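Pumilio homology domain family member 4 (Saccharomyces cerevisiae, PDB 3BWT) binds mRNA through a curved array of Pumilio repeats, as PUF-family proteins do in regulating the messages they recognise. Local coordinates at residues C19-D33 with L54-L67. Sequence-based numbering, arbitrary orientation.
Sequences CKDQHGCRFLQKQLD and LMTDSFGNYLIQKL
Helices 22-33 and 60-67 run side by side almost parallel, their axes 9.1 Å apart and only 8° from alignment, joining Pumilio repeat 1 to repeat 2 in the PUM-HD. These are equivalent helices of successive repeats, the ones that in PUF proteins line the inner, RNA-facing surface of the arc. L63 is the knob of the packing, set among C25, L28, Q29 and L32. With CG anti to the backbone N (chi1 -179°), it splits its two methyls between neighbours: CD1 presses on L28 CB at 3.5 Å and on CG of Q29, while CD2 reaches SG of C19 and CD1 of L28. Further along, L32 and K66 lie alongside each other, pointing opposite ways, with L32 CD1 3.7 Å from K66 CG; L32 CD2 meets CD1 of L67, and I43 of helix 37-47 touches both leucines. At the other end Q22 packs on one face of the F59 ring, its CB over the ring centre, 3.5 Å from the centroid, in a CH-pi contact. S58 OG covers the opposite face near the rim, and the F59 CB meets SG of C25. Replacing F59 by an alanine is likely to strip Q22 CB of its aromatic partner and to leave a gap next to the K20 and D21 backbone. D57 caps the turn that leads into the second helix: its OD2 accepts from F59 N, which comes from above the carboxylate plane, and from G60 N, at 2.8 Å on the anti lone pair. Back at the C-terminal end, beside L32, a salt bridge joins the two repeats: a turn in the K66 chain at its second torsion (58°) brings NZ 3.2 Å from OD1 of D33, meeting that oxygen's anti lone pair.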
# COMPACT_ATOMS: atom_id res chain seq x y z
N CYS A 19 18.21 -4.57 -28.88
CA CYS A 19 17.50 -4.54 -27.59
C CYS A 19 18.36 -3.96 -26.47
O CYS A 19 17.91 -3.83 -25.33
CB CYS A 19 16.98 -5.93 -27.24
SG CYS A 19 15.75 -6.54 -28.43
N LYS A 20 19.59 -3.62 -26.82
CA LYS A 20 20.48 -2.84 -25.98
C LYS A 20 20.02 -1.39 -25.94
O LYS A 20 19.58 -0.88 -24.91
CB LYS A 20 21.89 -2.88 -26.59
CG LYS A 20 22.20 -4.17 -27.36
CD LYS A 20 23.47 -4.02 -28.20
CE LYS A 20 23.91 -5.37 -28.79
NZ LYS A 20 25.02 -5.24 -29.79
N ASP A 21 20.14 -0.74 -27.10
CA ASP A 21 19.76 0.65 -27.32
C ASP A 21 18.38 1.04 -26.86
O ASP A 21 17.43 0.27 -26.95
CB ASP A 21 19.83 0.98 -28.81
CG ASP A 21 21.23 1.07 -29.31
OD1 ASP A 21 22.15 1.11 -28.47
OD2 ASP A 21 21.42 1.10 -30.55
N GLN A 22 18.29 2.28 -26.41
CA GLN A 22 17.01 2.90 -26.13
C GLN A 22 16.27 3.09 -27.44
O GLN A 22 15.06 2.89 -27.51
CB GLN A 22 17.23 4.27 -25.50
CG GLN A 22 15.99 5.14 -25.53
CD GLN A 22 16.15 6.43 -24.75
OE1 GLN A 22 17.21 7.05 -24.78
NE2 GLN A 22 15.09 6.84 -24.06
N HIS A 23 17.02 3.50 -28.46
CA HIS A 23 16.43 3.82 -29.75
C HIS A 23 16.04 2.55 -30.51
O HIS A 23 15.00 2.51 -31.15
CB HIS A 23 17.39 4.68 -30.57
CG HIS A 23 17.55 6.07 -30.04
ND1 HIS A 23 16.52 6.99 -30.04
CD2 HIS A 23 18.61 6.70 -29.48
CE1 HIS A 23 16.94 8.12 -29.51
NE2 HIS A 23 18.20 7.98 -29.16
N GLY A 24 16.88 1.53 -30.42
CA GLY A 24 16.56 0.23 -30.97
C GLY A 24 15.31 -0.34 -30.33
O GLY A 24 14.42 -0.83 -31.02
N CYS A 25 15.26 -0.27 -29.01
CA CYS A 25 14.08 -0.73 -28.28
C CYS A 25 12.82 0.01 -28.71
O CYS A 25 11.77 -0.60 -28.94
CB CYS A 25 14.27 -0.61 -26.77
SG CYS A 25 15.22 -1.95 -26.03
N ARG A 26 12.92 1.33 -28.84
CA ARG A 26 11.74 2.12 -29.18
C ARG A 26 11.31 1.82 -30.60
O ARG A 26 10.11 1.74 -30.89
CB ARG A 26 11.98 3.61 -28.94
CG ARG A 26 11.96 3.99 -27.45
CD ARG A 26 12.09 5.49 -27.21
NE ARG A 26 12.10 5.80 -25.78
CZ ARG A 26 11.01 6.07 -25.06
NH1 ARG A 26 9.81 6.08 -25.63
NH2 ARG A 26 11.12 6.34 -23.76
N PHE A 27 12.29 1.63 -31.48
CA PHE A 27 12.02 1.16 -32.84
C PHE A 27 11.18 -0.11 -32.80
O PHE A 27 10.12 -0.19 -33.43
CB PHE A 27 13.32 0.89 -33.58
CG PHE A 27 13.13 0.24 -34.93
CD1 PHE A 27 12.65 0.97 -36.00
CD2 PHE A 27 13.41 -1.10 -35.12
CE1 PHE A 27 12.46 0.38 -37.24
CE2 PHE A 27 13.22 -1.70 -36.35
CZ PHE A 27 12.74 -0.96 -37.41
N LEU A 28 11.66 -1.11 -32.07
CA LEU A 28 10.97 -2.38 -31.97
C LEU A 28 9.57 -2.23 -31.38
O LEU A 28 8.62 -2.84 -31.85
CB LEU A 28 11.79 -3.34 -31.12
CG LEU A 28 13.13 -3.72 -31.74
CD1 LEU A 28 13.79 -4.80 -30.91
CD2 LEU A 28 12.91 -4.20 -33.15
N GLN A 29 9.46 -1.42 -30.33
CA GLN A 29 8.19 -1.22 -29.68
C GLN A 29 7.21 -0.61 -30.66
O GLN A 29 6.01 -0.89 -30.62
CB GLN A 29 8.35 -0.34 -28.44
CG GLN A 29 9.04 -1.05 -27.28
CD GLN A 29 9.54 -0.08 -26.22
OE1 GLN A 29 8.75 0.64 -25.60
NE2 GLN A 29 10.85 -0.06 -26.00
N LYS A 30 7.74 0.23 -31.54
CA LYS A 30 6.94 0.86 -32.58
C LYS A 30 6.38 -0.24 -33.46
O LYS A 30 5.16 -0.39 -33.57
CB LYS A 30 7.80 1.81 -33.42
CG LYS A 30 7.02 2.73 -34.36
CD LYS A 30 7.94 3.68 -35.12
CE LYS A 30 8.87 2.93 -36.08
NZ LYS A 30 9.84 3.80 -36.83
N GLN A 31 7.28 -1.01 -34.05
CA GLN A 31 6.92 -2.14 -34.89
C GLN A 31 5.88 -3.06 -34.24
O GLN A 31 4.95 -3.52 -34.89
CB GLN A 31 8.17 -2.93 -35.25
CG GLN A 31 9.22 -2.07 -35.91
CD GLN A 31 8.65 -1.20 -37.03
OE1 GLN A 31 8.00 -1.69 -37.96
NE2 GLN A 31 8.91 0.10 -36.95
N LEU A 32 6.05 -3.34 -32.95
CA LEU A 32 5.08 -4.14 -32.23
C LEU A 32 3.71 -3.47 -32.24
O LEU A 32 2.67 -4.13 -32.39
CB LEU A 32 5.54 -4.35 -30.79
CG LEU A 32 6.64 -5.38 -30.54
CD1 LEU A 32 7.14 -5.26 -29.11
CD2 LEU A 32 6.10 -6.77 -30.83
N ASP A 33 3.71 -2.15 -32.10
CA ASP A 33 2.47 -1.40 -32.00
C ASP A 33 1.71 -1.36 -33.32
O ASP A 33 0.50 -1.17 -33.32
CB ASP A 33 2.73 0.03 -31.50
CG ASP A 33 1.48 0.71 -30.98
OD1 ASP A 33 0.88 0.20 -30.00
OD2 ASP A 33 1.09 1.75 -31.54
N LEU A 54 16.62 -9.00 -20.61
CA LEU A 54 15.94 -7.85 -21.18
C LEU A 54 14.92 -7.27 -20.21
O LEU A 54 14.59 -6.10 -20.29
CB LEU A 54 15.26 -8.19 -22.50
CG LEU A 54 16.20 -8.71 -23.58
CD1 LEU A 54 15.44 -8.96 -24.87
CD2 LEU A 54 17.33 -7.71 -23.80
N MET A 55 14.43 -8.10 -19.30
CA MET A 55 13.44 -7.67 -18.31
C MET A 55 14.07 -6.77 -17.27
O MET A 55 13.45 -5.84 -16.77
CB MET A 55 12.84 -8.88 -17.60
CG MET A 55 11.61 -9.45 -18.26
SD MET A 55 10.83 -10.73 -17.25
CE MET A 55 9.25 -10.88 -18.06
N THR A 56 15.32 -7.07 -16.94
CA THR A 56 16.03 -6.35 -15.90
C THR A 56 16.93 -5.28 -16.53
O THR A 56 17.84 -4.75 -15.90
CB THR A 56 16.87 -7.31 -15.04
OG1 THR A 56 17.74 -8.08 -15.87
CG2 THR A 56 15.97 -8.25 -14.30
N ASP A 57 16.65 -4.97 -17.79
CA ASP A 57 17.44 -3.98 -18.51
C ASP A 57 16.70 -2.65 -18.55
O ASP A 57 15.46 -2.62 -18.59
CB ASP A 57 17.72 -4.44 -19.93
CG ASP A 57 18.58 -3.47 -20.69
OD1 ASP A 57 19.81 -3.43 -20.44
OD2 ASP A 57 18.03 -2.72 -21.52
N SER A 58 17.45 -1.56 -18.55
CA SER A 58 16.84 -0.24 -18.39
C SER A 58 15.92 0.16 -19.55
O SER A 58 14.95 0.87 -19.34
CB SER A 58 17.91 0.82 -18.14
OG SER A 58 18.46 1.28 -19.36
N PHE A 59 16.24 -0.29 -20.76
CA PHE A 59 15.40 -0.03 -21.94
C PHE A 59 14.66 -1.28 -22.39
O PHE A 59 13.52 -1.20 -22.85
CB PHE A 59 16.24 0.49 -23.10
CG PHE A 59 17.05 1.68 -22.75
CD1 PHE A 59 16.44 2.88 -22.41
CD2 PHE A 59 18.43 1.61 -22.72
CE1 PHE A 59 17.19 3.99 -22.06
CE2 PHE A 59 19.19 2.72 -22.39
CZ PHE A 59 18.56 3.91 -22.06
N GLY A 60 15.33 -2.42 -22.23
CA GLY A 60 14.79 -3.70 -22.66
C GLY A 60 13.51 -4.06 -21.94
O GLY A 60 12.61 -4.68 -22.52
N ASN A 61 13.41 -3.68 -20.67
CA ASN A 61 12.21 -4.01 -19.92
C ASN A 61 10.96 -3.47 -20.60
O ASN A 61 9.92 -4.13 -20.61
CB ASN A 61 12.31 -3.55 -18.45
CG ASN A 61 12.02 -2.07 -18.27
OD1 ASN A 61 10.89 -1.68 -17.97
ND2 ASN A 61 13.04 -1.24 -18.44
N TYR A 62 11.06 -2.27 -21.19
CA TYR A 62 9.88 -1.64 -21.81
C TYR A 62 9.44 -2.37 -23.06
O TYR A 62 8.26 -2.42 -23.38
CB TYR A 62 10.12 -0.16 -22.12
CG TYR A 62 10.28 0.69 -20.90
CD1 TYR A 62 9.17 1.11 -20.17
CD2 TYR A 62 11.54 1.08 -20.46
CE1 TYR A 62 9.32 1.90 -19.03
CE2 TYR A 62 11.70 1.86 -19.34
CZ TYR A 62 10.59 2.27 -18.62
OH TYR A 62 10.77 3.05 -17.50
N LEU A 63 10.43 -2.91 -23.77
CA LEU A 63 10.21 -3.75 -24.92
C LEU A 63 9.44 -5.01 -24.53
O LEU A 63 8.40 -5.31 -25.11
CB LEU A 63 11.55 -4.13 -25.52
CG LEU A 63 11.55 -5.00 -26.78
CD1 LEU A 63 10.80 -4.32 -27.91
CD2 LEU A 63 13.00 -5.27 -27.16
N ILE A 64 9.96 -5.75 -23.56
CA ILE A 64 9.28 -6.96 -23.11
C ILE A 64 7.85 -6.66 -22.65
O ILE A 64 6.93 -7.45 -22.89
CB ILE A 64 10.07 -7.69 -22.00
CG1 ILE A 64 11.49 -7.99 -22.48
CG2 ILE A 64 9.36 -8.99 -21.60
CD1 ILE A 64 11.56 -8.94 -23.66
N GLN A 65 7.65 -5.53 -21.98
CA GLN A 65 6.32 -5.09 -21.58
C GLN A 65 5.42 -4.94 -22.79
O GLN A 65 4.26 -5.36 -22.77
CB GLN A 65 6.39 -3.74 -20.86
CG GLN A 65 6.98 -3.81 -19.48
CD GLN A 65 6.74 -2.55 -18.69
OE1 GLN A 65 5.60 -2.20 -18.42
NE2 GLN A 65 7.81 -1.87 -18.32
N LYS A 66 5.97 -4.34 -23.84
CA LYS A 66 5.22 -4.13 -25.06
C LYS A 66 4.99 -5.48 -25.72
O LYS A 66 3.89 -5.79 -26.18
CB LYS A 66 5.97 -3.17 -25.97
CG LYS A 66 5.22 -2.75 -27.22
CD LYS A 66 3.89 -2.08 -26.88
CE LYS A 66 3.02 -1.92 -28.13
NZ LYS A 66 1.57 -1.94 -27.79
N LEU A 67 6.04 -6.30 -25.74
CA LEU A 67 5.99 -7.64 -26.32
C LEU A 67 4.92 -8.48 -25.65
O LEU A 67 4.17 -9.18 -26.32
CB LEU A 67 7.34 -8.34 -26.18
CG LEU A 67 7.47 -9.65 -26.96
CD1 LEU A 67 7.42 -9.39 -28.45
CD2 LEU A 67 8.75 -10.37 -26.60